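Iron-containing superoxide dismutase B2 (Trypanosoma brucei, PDB 3ESF) probably destroys superoxide radicals formed in the cell, using an iron centre to convert superoxide and protons into hydrogen peroxide and dioxygen. Local coordinates at residues 13-17 with 18-22; 89-93 with 94-98. The protein carries 1 engineered substitution. One frame throughout, in Å; residues are numbered along the deposited sequence.

Interaction 1 of 2, residues 13-17 with 18-22; sequences DGLAA and KGISK
The carbonyl plane of Leu15 has a backbone N-H on each face. Ile20 N lies above one face, 3.0 Å from Leu15 O, and Lys18 N comes from the opposite face, also 3.0 Å from Leu15 O, so this oxygen is gripped by two donors, neither on a lone pair. The Ile20 bond is the straighter, at 168°. It is the 6-to-1 bond of a Schellman motif, and the weak Gly19 N to Ala16 O bond (3.4 Å) is the 5-to-2 bond. Gly19, its phi positive, takes the left-handed position that closes the motif.

The motif brings two apolar side chains alongside each other. Both first branches lie anti to the carbonyl carbon (chi1 -58° for Leu15, -54° for Ile20), and they run the same way: CB of Leu15 is 3.8 Å from CB of Ile20, CD1 of Leu15 4.0 Å from CD1 of Ile20. Met83 packs on both, and Ile20 is about 7 Å, side chain to side chain, from the iron ligand His28. Ser21 N-caps helix 22-45, its OG bonded to Gln24 N and Asp170. Asp13 CB rests on Lys22 CG. One water completes the closure, accepting from Leu15 N at 2.8 Å and donating to Ile20 O at 2.7 Å.

Interaction 2 of 2, residues 89-93 with 94-98; sequences GEPSG and KLAEA
Pro91 and Ala96 make the apolar part of this contact, with Leu95 beside them. Ring atom CG of Pro91 lies 4.3 Å from CB of Ala96. The trans first torsion of Leu95 (chi1 -172°) carries its CD2 to within 4.2 Å of Pro91 CB, and the same side chain also packs on Ala191 and Phe195 of helix 188-196. The proline side chain touches Trp188 of helix 188-196 and Phe106 of helix 106-119 as well as helix 93-103.

Ala96 CB points at the incoming chain and fits against its backbone, 3.3 Å from Pro91 O and 3.6 Å from Ser92 CA.

The hydrogen bonding is of the backbone. Glu97 N donates to Gly93 O over 3.2 Å, nearly straight at 162°, with the donor in the carbonyl plane. Gly93 has a positive phi of 62°, readily adopted by glycine, and stands where the extended chain joins the helix.

One charged group reaches beyond the contact: Glu97 OE2 makes a salt bridge with Arg100, one turn on.

The Glu97-Gly93 link is thus an i+4 to i bond of the N-terminal turn of helix 93-103, in the C-terminal domain of the iron/manganese superoxide dismutase fold.

How the interactions relate
Interaction 1 comes first along the chain and closes well before interaction 2 opens. Their centres are 25 Å apart; the nearest atoms are about 6 Å apart and do not touch. Both are helix entries, one leading into helix 22-45 of the alpha-hairpin domain, the other into helix 93-103 of the C-terminal domain. In the loop after helix 64-81, Met83 and Pro85 pack against residues 13-22, and the chain then runs on into 89-93. Interaction 1 is the nearer to the iron, the Ile20 side chain about 11 Å from it, and leads into the helix that carries the ligand His28; interaction 2 lies away from the annotated sites.

Interaction 1 of 2, residues 13-17 with 18-22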
# COMPACT_ATOMS: atom_id res chain seq x y z
N ASP A 13 20.27 -6.40 -12.36
CA ASP A 13 21.24 -6.34 -11.26
C ASP A 13 21.93 -4.99 -11.15
O ASP A 13 22.89 -4.85 -10.39
CB ASP A 13 22.29 -7.44 -11.41
CG ASP A 13 23.19 -7.24 -12.62
OD1 ASP A 13 22.97 -6.30 -13.43
OD2 ASP A 13 24.13 -8.05 -12.79
N GLY A 14 21.45 -3.99 -11.88
CA GLY A 14 22.14 -2.71 -12.02
C GLY A 14 22.34 -1.91 -10.75
O GLY A 14 23.33 -1.16 -10.61
N LEU A 15 21.42 -2.08 -9.79
CA LEU A 15 21.48 -1.32 -8.53
C LEU A 15 21.92 -2.19 -7.33
O LEU A 15 21.92 -1.70 -6.19
CB LEU A 15 20.13 -0.62 -8.25
CG LEU A 15 19.56 0.36 -9.29
CD1 LEU A 15 18.42 1.17 -8.76
CD2 LEU A 15 20.61 1.30 -9.79
N ALA A 16 22.26 -3.45 -7.60
CA ALA A 16 22.66 -4.39 -6.54
C ALA A 16 23.86 -3.88 -5.70
O ALA A 16 23.83 -3.96 -4.47
CB ALA A 16 22.94 -5.76 -7.10
N ALA A 17 24.87 -3.32 -6.36
CA ALA A 17 26.04 -2.72 -5.71
C ALA A 17 25.71 -1.52 -4.80
O ALA A 17 26.51 -1.15 -3.96
CB ALA A 17 27.01 -2.29 -6.76
N LYS A 18 24.55 -0.89 -5.02
CA LYS A 18 24.13 0.28 -4.24
C LYS A 18 22.88 0.10 -3.37
O LYS A 18 22.32 1.05 -2.83
CB LYS A 18 23.98 1.53 -5.12
CG LYS A 18 25.18 2.49 -5.00
CD LYS A 18 25.42 3.27 -6.27
CE LYS A 18 26.58 4.27 -6.11
NZ LYS A 18 26.05 5.47 -5.38
N GLY A 19 22.41 -1.14 -3.25
CA GLY A 19 21.37 -1.42 -2.27
C GLY A 19 19.99 -1.74 -2.78
O GLY A 19 19.03 -1.79 -2.01
N ILE A 20 19.85 -1.97 -4.09
CA ILE A 20 18.58 -2.51 -4.60
C ILE A 20 18.89 -3.79 -5.38
O ILE A 20 19.44 -3.74 -6.46
CB ILE A 20 17.71 -1.44 -5.40
CG1 ILE A 20 17.46 -0.17 -4.56
CG2 ILE A 20 16.36 -2.03 -5.75
CD1 ILE A 20 16.63 0.95 -5.22
N SER A 21 18.52 -4.94 -4.82
CA SER A 21 19.01 -6.22 -5.31
C SER A 21 18.38 -6.64 -6.63
O SER A 21 17.28 -6.18 -7.01
CB SER A 21 18.76 -7.31 -4.25
OG SER A 21 17.37 -7.65 -4.19
N LYS A 22 19.06 -7.55 -7.31
CA LYS A 22 18.53 -8.18 -8.49
C LYS A 22 17.13 -8.75 -8.24
O LYS A 22 16.24 -8.52 -9.05
CB LYS A 22 19.50 -9.27 -8.97
CG LYS A 22 19.26 -9.73 -10.38
CD LYS A 22 20.10 -10.96 -10.70
CE LYS A 22 19.43 -11.80 -11.78
NZ LYS A 22 20.40 -12.71 -12.46
O HOH W 1 19.69 -4.16 -9.07

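Interaction 2 of 2, residues 89-93 with 94-98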
# COMPACT_ATOMS: atom_id res chain seq x y z
N GLY A 89 24.80 11.47 -4.28
CA GLY A 89 25.44 12.78 -4.07
C GLY A 89 24.47 13.91 -4.35
O GLY A 89 23.25 13.74 -4.22
N GLU A 90 25.00 15.06 -4.74
CA GLU A 90 24.18 16.23 -5.02
C GLU A 90 24.24 16.60 -6.51
O GLU A 90 25.21 16.25 -7.21
CB GLU A 90 24.64 17.44 -4.18
CG GLU A 90 24.60 17.32 -2.65
CD GLU A 90 24.96 18.66 -1.98
OE1 GLU A 90 24.77 19.73 -2.61
OE2 GLU A 90 25.44 18.66 -0.82
N PRO A 91 23.21 17.31 -7.01
CA PRO A 91 23.31 17.75 -8.41
C PRO A 91 24.21 18.97 -8.56
O PRO A 91 24.64 19.56 -7.56
CB PRO A 91 21.86 18.09 -8.78
CG PRO A 91 21.22 18.46 -7.47
CD PRO A 91 21.95 17.75 -6.38
N SER A 92 24.51 19.34 -9.80
CA SER A 92 25.28 20.54 -10.09
C SER A 92 24.59 21.38 -11.18
O SER A 92 23.52 21.03 -11.66
CB SER A 92 26.71 20.17 -10.50
OG SER A 92 26.67 19.27 -11.59
N GLY A 93 25.20 22.50 -11.54
CA GLY A 93 24.65 23.35 -12.60
C GLY A 93 23.27 23.91 -12.31
O GLY A 93 22.98 24.35 -11.18
N LYS A 94 22.43 23.88 -13.35
CA LYS A 94 21.12 24.54 -13.37
C LYS A 94 20.16 24.03 -12.33
O LYS A 94 19.48 24.82 -11.66
CB LYS A 94 20.49 24.36 -14.74
CG LYS A 94 21.16 25.18 -15.81
CD LYS A 94 21.07 24.48 -17.15
CE LYS A 94 21.74 25.30 -18.23
NZ LYS A 94 20.87 26.42 -18.65
N LEU A 95 20.09 22.71 -12.21
CA LEU A 95 19.23 22.10 -11.24
C LEU A 95 19.62 22.40 -9.78
O LEU A 95 18.75 22.62 -8.94
CB LEU A 95 19.16 20.58 -11.48
CG LEU A 95 18.12 19.90 -10.61
CD1 LEU A 95 16.73 20.50 -10.90
CD2 LEU A 95 18.14 18.37 -10.81
N ALA A 96 20.93 22.41 -9.50
CA ALA A 96 21.43 22.63 -8.15
C ALA A 96 21.10 24.04 -7.70
O ALA A 96 20.72 24.25 -6.55
CB ALA A 96 22.94 22.39 -8.10
N GLU A 97 21.24 24.99 -8.61
CA GLU A 97 20.89 26.37 -8.35
C GLU A 97 19.38 26.54 -8.14
O GLU A 97 18.95 27.27 -7.26
CB GLU A 97 21.37 27.25 -9.50
CG GLU A 97 21.90 28.60 -9.07
CD GLU A 97 22.92 28.49 -7.94
OE1 GLU A 97 22.58 28.90 -6.81
OE2 GLU A 97 24.05 27.98 -8.18
N ALA A 98 18.59 25.85 -8.96
CA ALA A 98 17.13 25.91 -8.88
C ALA A 98 16.63 25.32 -7.55
O ALA A 98 15.68 25.83 -6.97
CB ALA A 98 16.51 25.21 -10.06